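Local coordinates for protein cysteine synthase (Fusobacterium nucleatum subsp. nucleatum strain ATCC 25586, PDB 5XEN) that probably catalyses the pyridoxal-phosphate-dependent conversion of O-acetyl-L-serine and hydrogen sulfide into L-cysteine and acetate, at residues I70-G75 with L122-C127; I102-L107 with E301-N306; G42-D47 with S74-I79. One frame throughout, in Å; residues are numbered along the deposited sequence.

Contact 1: I70-G75 with L122-C127; sequences IEATSG and LGMKAC. With SER (serine), chain N.
M124 reaches from near the start of helix 123-135 to the backbone where strand 68-72 gives way to a loop, and its terminal methyl does most of the touching: CE lies 3.5 Å from N of T73. The chain folds back at both of its outer torsions (chi2 -59°, chi3 -54°), which lays the thioether alongside T73 and S74, with SD 4.2 Å from CB of S74. One turn along, C127 meets the strand in a purely apolar way, its CB 3.7 Å from CB of A72. This inner face is tight, though small, and no hydrogen bond crosses it. By contrast, K125 points to solvent from the outer side of the helix, and L122 is exposed in the turn before it.

Polar groups of the loop also bind the serine. T73 turns its side chain away from the helix, and its OG1 accepts from N of G75 at 2.8 Å, an ST turn that shapes the chain just ahead of helix 76-88. S74 holds the ligand through N, 2.9 Å from the carboxylate O of the serine, and through OG, 2.6 Å from the serine OG. The TSGNT sequence is the substrate-binding loop of this enzyme family, and the apolar face of the helix packs behind the backbone of this ligand-binding loop.

Q146 bonds to O of A72. M124 and C127 also pack on P97 of strand 91-97, and A72 touches L128, which together set helix 123-135 against the parallel sheet.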
loop_
_atom_site.group_PDB
_atom_site.type_symbol
_atom_site.label_atom_id
_atom_site.label_comp_id
_atom_site.label_asym_id
_atom_site.label_seq_id
_atom_site.Cartn_x
_atom_site.Cartn_y
_atom_site.Cartn_z
ATOM N N ILE B 70 -24.969 0.644 -2.583
ATOM C CA ILE B 70 -24.788 1.262 -3.878
ATOM C C ILE B 70 -24.260 2.698 -3.675
ATOM O O ILE B 70 -24.809 3.437 -2.877
ATOM C CB ILE B 70 -26.093 1.355 -4.677
ATOM C CG1 ILE B 70 -26.828 0.011 -4.765
ATOM C CG2 ILE B 70 -25.743 1.766 -6.114
ATOM C CD1 ILE B 70 -28.252 0.167 -5.269
ATOM N N GLU B 71 -23.204 3.066 -4.397
ATOM C CA GLU B 71 -22.552 4.364 -4.198
ATOM C C GLU B 71 -21.969 4.877 -5.507
ATOM O O GLU B 71 -21.489 4.079 -6.332
ATOM C CB GLU B 71 -21.489 4.275 -3.109
ATOM C CG GLU B 71 -20.779 5.575 -2.739
ATOM C CD GLU B 71 -21.642 6.590 -1.960
ATOM O OE1 GLU B 71 -22.894 6.478 -1.978
ATOM O OE2 GLU B 71 -21.052 7.505 -1.337
ATOM N N ALA B 72 -22.087 6.182 -5.730
ATOM C CA ALA B 72 -21.404 6.859 -6.832
ATOM C C ALA B 72 -20.059 7.376 -6.306
ATOM O O ALA B 72 -20.009 7.972 -5.236
ATOM C CB ALA B 72 -22.266 8.009 -7.369
ATOM N N THR B 73 -18.981 7.173 -7.059
ATOM C CA THR B 73 -17.638 7.439 -6.570
ATOM C C THR B 73 -16.709 7.712 -7.758
ATOM O O THR B 73 -16.932 7.175 -8.863
ATOM C CB THR B 73 -17.088 6.244 -5.748
ATOM O OG1 THR B 73 -15.724 6.454 -5.382
ATOM C CG2 THR B 73 -17.130 4.958 -6.539
ATOM N N SER B 74 -15.663 8.507 -7.521
ATOM C CA SER B 74 -14.588 8.637 -8.493
ATOM C C SER B 74 -13.550 7.513 -8.307
ATOM O O SER B 74 -12.593 7.424 -9.092
ATOM C CB SER B 74 -13.934 10.024 -8.413
ATOM O OG SER B 74 -13.341 10.242 -7.153
ATOM N N GLY B 75 -13.701 6.688 -7.280
ATOM C CA GLY B 75 -12.908 5.457 -7.184
ATOM C C GLY B 75 -12.593 5.029 -5.774
ATOM O O GLY B 75 -12.928 3.918 -5.375
ATOM N N LEU B 122 -19.579 13.803 -18.582
ATOM C CA LEU B 122 -20.753 14.298 -17.861
ATOM C C LEU B 122 -20.569 14.433 -16.338
ATOM O O LEU B 122 -21.479 14.889 -15.642
ATOM C CB LEU B 122 -21.942 13.409 -18.154
ATOM C CG LEU B 122 -22.284 13.229 -19.637
ATOM C CD1 LEU B 122 -23.366 12.184 -19.827
ATOM C CD2 LEU B 122 -22.730 14.556 -20.247
ATOM N N GLY B 123 -19.407 14.035 -15.826
ATOM C CA GLY B 123 -19.050 14.297 -14.439
ATOM C C GLY B 123 -19.759 13.365 -13.465
ATOM O O GLY B 123 -20.473 12.435 -13.879
ATOM N N MET B 124 -19.558 13.618 -12.174
ATOM C CA MET B 124 -20.160 12.808 -11.134
ATOM C C MET B 124 -21.687 12.946 -11.124
ATOM O O MET B 124 -22.390 12.071 -10.620
ATOM C CB MET B 124 -19.561 13.178 -9.772
ATOM C CG MET B 124 -18.105 12.759 -9.596
ATOM S SD MET B 124 -17.825 10.970 -9.768
ATOM C CE MET B 124 -19.015 10.334 -8.582
ATOM N N LYS B 125 -22.207 14.043 -11.677
ATOM C CA LYS B 125 -23.653 14.184 -11.792
ATOM C C LYS B 125 -24.286 13.008 -12.546
ATOM O O LYS B 125 -25.369 12.528 -12.170
ATOM C CB LYS B 125 -23.991 15.476 -12.537
ATOM C CG LYS B 125 -25.463 15.755 -12.790
ATOM C CD LYS B 125 -25.634 17.198 -13.285
ATOM C CE LYS B 125 -26.981 17.412 -13.963
ATOM N NZ LYS B 125 -28.094 17.362 -12.990
ATOM N N ALA B 126 -23.638 12.579 -13.630
ATOM C CA ALA B 126 -24.164 11.442 -14.428
ATOM C C ALA B 126 -24.134 10.135 -13.604
ATOM O O ALA B 126 -25.012 9.282 -13.778
ATOM C CB ALA B 126 -23.438 11.269 -15.758
ATOM N N CYS B 127 -23.129 9.977 -12.732
ATOM C CA CYS B 127 -23.081 8.826 -11.818
ATOM C C CYS B 127 -24.280 8.797 -10.890
ATOM O O CYS B 127 -24.899 7.752 -10.697
ATOM C CB CYS B 127 -21.809 8.831 -10.979
ATOM S SG CYS B 127 -20.302 8.796 -11.968
HETATM N N SER N . -12.710 11.340 -4.049
HETATM C CA SER N . -14.008 10.796 -3.681
HETATM C C SER N . -14.249 9.345 -4.203
HETATM O O SER N . -15.396 9.008 -4.633
HETATM C CB SER N . -15.074 11.647 -4.232
HETATM O OG SER N . -15.161 11.293 -5.602
HETATM O OXT SER N . -13.356 8.540 -3.907
#

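Contact 2: I102-L107 with E301-N306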
loop_
_atom_site.group_PDB
_atom_site.type_symbol
_atom_site.label_atom_id
_atom_site.label_comp_id
_atom_site.label_asym_id
_atom_site.label_seq_id
_atom_site.Cartn_x
_atom_site.Cartn_y
_atom_site.Cartn_z
ATOM N N ILE B 102 -8.062 2.838 -14.600
ATOM C CA ILE B 102 -8.536 1.446 -14.723
ATOM C C ILE B 102 -8.149 0.631 -13.481
ATOM O O ILE B 102 -8.841 -0.322 -13.099
ATOM C CB ILE B 102 -7.989 0.790 -16.030
ATOM C CG1 ILE B 102 -8.595 -0.593 -16.291
ATOM C CG2 ILE B 102 -6.474 0.612 -15.963
ATOM C CD1 ILE B 102 -8.870 -0.868 -17.751
ATOM N N GLU B 103 -7.069 1.028 -12.822
ATOM C CA GLU B 103 -6.653 0.346 -11.593
ATOM C C GLU B 103 -7.740 0.440 -10.507
ATOM O O GLU B 103 -7.876 -0.472 -9.709
ATOM C CB GLU B 103 -5.332 0.898 -11.047
ATOM C CG GLU B 103 -4.110 0.655 -11.940
ATOM C CD GLU B 103 -3.795 1.821 -12.877
ATOM O OE1 GLU B 103 -4.744 2.410 -13.444
ATOM O OE2 GLU B 103 -2.596 2.153 -13.029
ATOM N N ARG B 104 -8.532 1.513 -10.523
ATOM C CA ARG B 104 -9.641 1.652 -9.584
ATOM C C ARG B 104 -10.638 0.518 -9.797
ATOM O O ARG B 104 -11.072 -0.106 -8.837
ATOM C CB ARG B 104 -10.372 2.970 -9.761
ATOM C CG ARG B 104 -9.635 4.158 -9.218
ATOM C CD ARG B 104 -10.116 5.433 -9.927
ATOM N NE ARG B 104 -9.906 6.591 -9.077
ATOM C CZ ARG B 104 -8.725 7.082 -8.744
ATOM N NH1 ARG B 104 -7.617 6.517 -9.198
ATOM N NH2 ARG B 104 -8.650 8.137 -7.926
ATOM N N ILE B 105 -10.975 0.263 -11.064
ATOM C CA ILE B 105 -11.891 -0.814 -11.394
ATOM C C ILE B 105 -11.321 -2.156 -10.940
ATOM O O ILE B 105 -12.010 -2.962 -10.337
ATOM C CB ILE B 105 -12.185 -0.900 -12.902
ATOM C CG1 ILE B 105 -12.847 0.381 -13.420
ATOM C CG2 ILE B 105 -13.013 -2.148 -13.198
ATOM C CD1 ILE B 105 -12.808 0.542 -14.936
ATOM N N GLN B 106 -10.054 -2.391 -11.237
ATOM C CA GLN B 106 -9.439 -3.678 -10.946
ATOM C C GLN B 106 -9.396 -3.921 -9.430
ATOM O O GLN B 106 -9.587 -5.048 -8.966
ATOM C CB GLN B 106 -8.022 -3.754 -11.515
ATOM C CG GLN B 106 -7.874 -3.532 -13.010
ATOM C CD GLN B 106 -8.365 -4.673 -13.845
ATOM O OE1 GLN B 106 -9.484 -5.150 -13.689
ATOM N NE2 GLN B 106 -7.502 -5.139 -14.756
ATOM N N LEU B 107 -9.127 -2.869 -8.665
ATOM C CA LEU B 107 -9.107 -3.003 -7.208
ATOM C C LEU B 107 -10.495 -3.330 -6.671
ATOM O O LEU B 107 -10.647 -4.259 -5.895
ATOM C CB LEU B 107 -8.539 -1.763 -6.559
ATOM C CG LEU B 107 -7.018 -1.584 -6.751
ATOM C CD1 LEU B 107 -6.570 -0.144 -6.429
ATOM C CD2 LEU B 107 -6.249 -2.588 -5.896
ATOM N N GLU B 301 0.253 4.027 -6.587
ATOM C CA GLU B 301 0.211 2.744 -7.325
ATOM C C GLU B 301 -0.847 2.711 -8.406
ATOM O O GLU B 301 -0.625 2.200 -9.519
ATOM C CB GLU B 301 -0.022 1.528 -6.365
ATOM C CG GLU B 301 -0.812 1.747 -5.017
ATOM C CD GLU B 301 -2.360 1.972 -5.083
ATOM O OE1 GLU B 301 -3.117 0.969 -5.009
ATOM O OE2 GLU B 301 -2.808 3.148 -5.106
ATOM N N LYS B 302 -2.003 3.274 -8.100
ATOM C CA LYS B 302 -3.120 3.137 -9.007
ATOM C C LYS B 302 -3.093 4.133 -10.168
ATOM O O LYS B 302 -4.056 4.174 -10.948
ATOM C CB LYS B 302 -4.435 3.233 -8.235
ATOM C CG LYS B 302 -4.771 4.623 -7.742
ATOM C CD LYS B 302 -6.136 4.664 -7.049
ATOM C CE LYS B 302 -6.206 3.834 -5.786
ATOM N NZ LYS B 302 -5.275 4.325 -4.736
ATOM N N TYR B 303 -2.022 4.915 -10.289
ATOM C CA TYR B 303 -1.860 5.882 -11.371
ATOM C C TYR B 303 -0.684 5.544 -12.311
ATOM O O TYR B 303 -0.345 6.332 -13.181
ATOM C CB TYR B 303 -1.643 7.281 -10.813
ATOM C CG TYR B 303 -2.742 7.667 -9.833
ATOM C CD1 TYR B 303 -3.981 8.115 -10.290
ATOM C CD2 TYR B 303 -2.572 7.469 -8.481
ATOM C CE1 TYR B 303 -5.008 8.438 -9.404
ATOM C CE2 TYR B 303 -3.582 7.775 -7.579
ATOM C CZ TYR B 303 -4.811 8.260 -8.048
ATOM O OH TYR B 303 -5.816 8.560 -7.150
ATOM N N LEU B 304 -0.098 4.363 -12.169
ATOM C CA LEU B 304 0.947 3.936 -13.112
ATOM C C LEU B 304 0.453 3.921 -14.581
ATOM O O LEU B 304 1.182 4.340 -15.475
ATOM C CB LEU B 304 1.528 2.582 -12.687
ATOM C CG LEU B 304 2.036 2.508 -11.251
ATOM C CD1 LEU B 304 2.402 1.054 -10.873
ATOM C CD2 LEU B 304 3.176 3.508 -11.017
ATOM N N SER B 305 -0.788 3.510 -14.829
ATOM C CA SER B 305 -1.370 3.584 -16.187
ATOM C C SER B 305 -1.450 5.024 -16.751
ATOM O O SER B 305 -1.234 5.228 -17.933
ATOM C CB SER B 305 -2.753 2.908 -16.249
ATOM O OG SER B 305 -3.755 3.655 -15.581
ATOM N N ASN B 306 -1.734 6.017 -15.912
ATOM C CA ASN B 306 -1.671 7.419 -16.344
ATOM C C ASN B 306 -0.215 7.848 -16.482
ATOM O O ASN B 306 0.062 8.883 -17.074
ATOM C CB ASN B 306 -2.393 8.360 -15.369
ATOM C CG ASN B 306 -3.812 7.909 -15.053
ATOM O OD1 ASN B 306 -4.093 7.438 -13.949
ATOM N ND2 ASN B 306 -4.716 8.046 -16.026
HETATM O O HOH W 1 -6.508 4.072 -16.543
#
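E103 directs its carboxylate at S305, and both oxygens are used. The backbone N of S305 donates to OE2 at 2.9 Å, nearly straight (164°) and along the syn lone pair, while OG of S305 donates to OE1 at 2.7 Å, again on the syn side but 21° out of the carboxylate plane. CB of S305 points toward the helix, and chi1 of 72° places OG at OE1. The same OG accepts from a water 2.9 Å away, and that water accepts from N of I102, so the N-H of I102 also finds an acceptor. O of K302 comes close to the carboxylate, but two acceptors cannot bond; its partner is OG of S101.

A second polar group lies deeper. NH2 of R104 donates to OH of Y303 at 3.0 Å, almost in the guanidinium plane, and the phenol OH also pairs with D298. NE and NH1 of R104 have acceptors in O of S74 and OG of S101. CD of K302 runs 3.2 Å from NH1, crossing the arginine at about a right angle. NZ of K302 forms a salt bridge to OE2 of E301 at 2.8 Å and another to D298. OE2 of E301 is bonded to OG of S299 as well, and E301 of the second subunit pairs with R43. OE1 of E301, buried beside L107 CD1, has no partner in the model.

The contact thus ties the C-terminal tail, whose L304 belongs to a calcium site and whose Y303 touches the cofactor, to helix 102-110. R104 and K302 lean on N76 of helix 76-88, M96 of strand 91-97 lies against R104, and the second subunit packs against L107 through L266.

Contact 3: G42-D47 with S74-I79. With SER (serine), chain N.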
loop_
_atom_site.group_PDB
_atom_site.type_symbol
_atom_site.label_atom_id
_atom_site.label_comp_id
_atom_site.label_asym_id
_atom_site.label_seq_id
_atom_site.Cartn_x
_atom_site.Cartn_y
_atom_site.Cartn_z
ATOM N N GLY B 42 -7.054 -0.117 2.346
ATOM C CA GLY B 42 -7.601 0.152 1.033
ATOM C C GLY B 42 -6.850 1.197 0.225
ATOM O O GLY B 42 -7.291 1.538 -0.880
ATOM N N ARG B 43 -5.735 1.692 0.767
ATOM C CA ARG B 43 -4.802 2.585 0.075
ATOM C C ARG B 43 -5.309 4.015 -0.140
ATOM O O ARG B 43 -4.720 4.765 -0.920
ATOM C CB ARG B 43 -4.321 1.998 -1.253
ATOM C CG ARG B 43 -3.688 0.624 -1.101
ATOM C CD ARG B 43 -2.409 0.714 -0.333
ATOM N NE ARG B 43 -1.810 -0.615 -0.183
ATOM C CZ ARG B 43 -1.453 -1.163 0.966
ATOM N NH1 ARG B 43 -1.615 -0.494 2.110
ATOM N NH2 ARG B 43 -0.871 -2.344 0.969
ATOM N N SER B 44 -6.327 4.405 0.613
ATOM C CA SER B 44 -6.778 5.813 0.638
ATOM C C SER B 44 -7.432 6.160 1.943
ATOM O O SER B 44 -7.813 5.260 2.737
ATOM C CB SER B 44 -7.707 6.161 -0.507
ATOM O OG SER B 44 -9.076 5.932 -0.211
ATOM N N THR B 45 -7.569 7.471 2.155
ATOM C CA THR B 45 -8.278 7.997 3.307
ATOM C C THR B 45 -9.750 7.564 3.339
ATOM O O THR B 45 -10.355 7.568 4.392
ATOM C CB THR B 45 -8.189 9.553 3.397
ATOM O OG1 THR B 45 -8.303 9.956 4.763
ATOM C CG2 THR B 45 -9.260 10.248 2.576
ATOM N N LYS B 46 -10.299 7.175 2.193
ATOM C CA LYS B 46 -11.731 6.878 2.117
ATOM C C LYS B 46 -12.098 5.632 2.885
ATOM O O LYS B 46 -13.275 5.418 3.163
ATOM C CB LYS B 46 -12.200 6.701 0.677
ATOM C CG LYS B 46 -11.845 7.814 -0.270
ATOM C CD LYS B 46 -12.465 9.127 0.118
ATOM C CE LYS B 46 -11.903 10.225 -0.757
ATOM N NZ LYS B 46 -10.455 10.287 -0.533
ATOM N N ASP B 47 -11.113 4.801 3.235
ATOM C CA ASP B 47 -11.355 3.664 4.161
ATOM C C ASP B 47 -12.062 4.173 5.433
ATOM O O ASP B 47 -12.948 3.495 5.999
ATOM C CB ASP B 47 -10.065 3.025 4.637
ATOM C CG ASP B 47 -9.405 2.109 3.628
ATOM O OD1 ASP B 47 -9.848 2.073 2.453
ATOM O OD2 ASP B 47 -8.386 1.454 4.012
ATOM N N SER B 74 -15.663 8.507 -7.521
ATOM C CA SER B 74 -14.588 8.637 -8.493
ATOM C C SER B 74 -13.550 7.513 -8.307
ATOM O O SER B 74 -12.593 7.424 -9.092
ATOM C CB SER B 74 -13.934 10.024 -8.413
ATOM O OG SER B 74 -13.341 10.242 -7.153
ATOM N N GLY B 75 -13.701 6.688 -7.280
ATOM C CA GLY B 75 -12.908 5.457 -7.184
ATOM C C GLY B 75 -12.593 5.029 -5.774
ATOM O O GLY B 75 -12.928 3.918 -5.375
ATOM N N ASN B 76 -11.924 5.903 -5.022
ATOM C CA ASN B 76 -11.397 5.506 -3.727
ATOM C C ASN B 76 -12.484 5.189 -2.705
ATOM O O ASN B 76 -12.351 4.233 -1.962
ATOM C CB ASN B 76 -10.419 6.515 -3.194
ATOM C CG ASN B 76 -9.051 6.370 -3.843
ATOM O OD1 ASN B 76 -8.584 5.247 -4.027
ATOM N ND2 ASN B 76 -8.402 7.485 -4.179
ATOM N N THR B 77 -13.561 5.963 -2.660
ATOM C CA THR B 77 -14.642 5.591 -1.739
ATOM C C THR B 77 -15.216 4.214 -2.117
ATOM O O THR B 77 -15.543 3.429 -1.251
ATOM C CB THR B 77 -15.754 6.637 -1.708
ATOM O OG1 THR B 77 -15.189 7.864 -1.220
ATOM C CG2 THR B 77 -16.857 6.202 -0.747
ATOM N N GLY B 78 -15.304 3.945 -3.413
ATOM C CA GLY B 78 -15.711 2.629 -3.920
ATOM C C GLY B 78 -14.752 1.521 -3.482
ATOM O O GLY B 78 -15.180 0.441 -3.064
ATOM N N ILE B 79 -13.456 1.789 -3.530
ATOM C CA ILE B 79 -12.455 0.808 -3.075
ATOM C C ILE B 79 -12.543 0.542 -1.576
ATOM O O ILE B 79 -12.518 -0.599 -1.142
ATOM C CB ILE B 79 -11.034 1.241 -3.456
ATOM C CG1 ILE B 79 -10.895 1.297 -4.979
ATOM C CG2 ILE B 79 -10.013 0.278 -2.866
ATOM C CD1 ILE B 79 -9.665 2.062 -5.481
HETATM N N SER N . -12.710 11.340 -4.049
HETATM C CA SER N . -14.008 10.796 -3.681
HETATM C C SER N . -14.249 9.345 -4.203
HETATM O O SER N . -15.396 9.008 -4.633
HETATM C CB SER N . -15.074 11.647 -4.232
HETATM O OG SER N . -15.161 11.293 -5.602
HETATM O OXT SER N . -13.356 8.540 -3.907
HETATM O O HOH W 2 -7.137 3.163 -2.970
#
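S44 and K46 lie against N76 and T77, yet no direct hydrogen bond joins the two segments. OG of S44 lies 3.3 Å from CB of N76 and accepts from N of K46 at 3.0 Å, a capping bond. The link between the segments is a water, which donates to O of G42 and to OD1 of N76, each at 2.7 Å. ND2 of N76 is taken by pyridoxal phosphate and D298.

K46, the predicted cofactor-bearing lysine, was modelled in two conformers; in the one described here the bend at chi2 (-62°) sends the chain across T77, with CD 3.3 Å from OG1, a hydroxyl that pairs with Q146. CE then ends, tentatively, 3.6 Å from CA of the bound serine. The serine carboxylate accepts from N of T77 at 2.9 Å, at the amino end of helix 76-88, where the helix dipole would favour an anion. In this conformer a lysine and a helix N-terminus face one ligand.

The contact joins the region leading into helix 46-59 to the beginning of helix 76-88, with I79 covering O of G42 and reaching on to L107 and M108 of helix 102-110.

The three contacts meet around the serine- and cofactor-binding region, contact 1 backing its loop. Contacts 1 and 3 share S74 and G75, their centres about 13 Å apart, and both touch the bound serine: the first through the loop, the other through the start of helix 76-88. T73 OG1 and G78 N, 3.2 Å apart, probably form a further hydrogen bond between them. Contact 2 lies about 12 Å from contact 3 and 17 Å from contact 1, centre to centre. The bond from R104 NE to S74 O, 2.8 Å long, joins helix 102-110 to the serine-binding loop, while K302 CE packs 3.3 Å from OD1 of N76, itself a cofactor-binding residue.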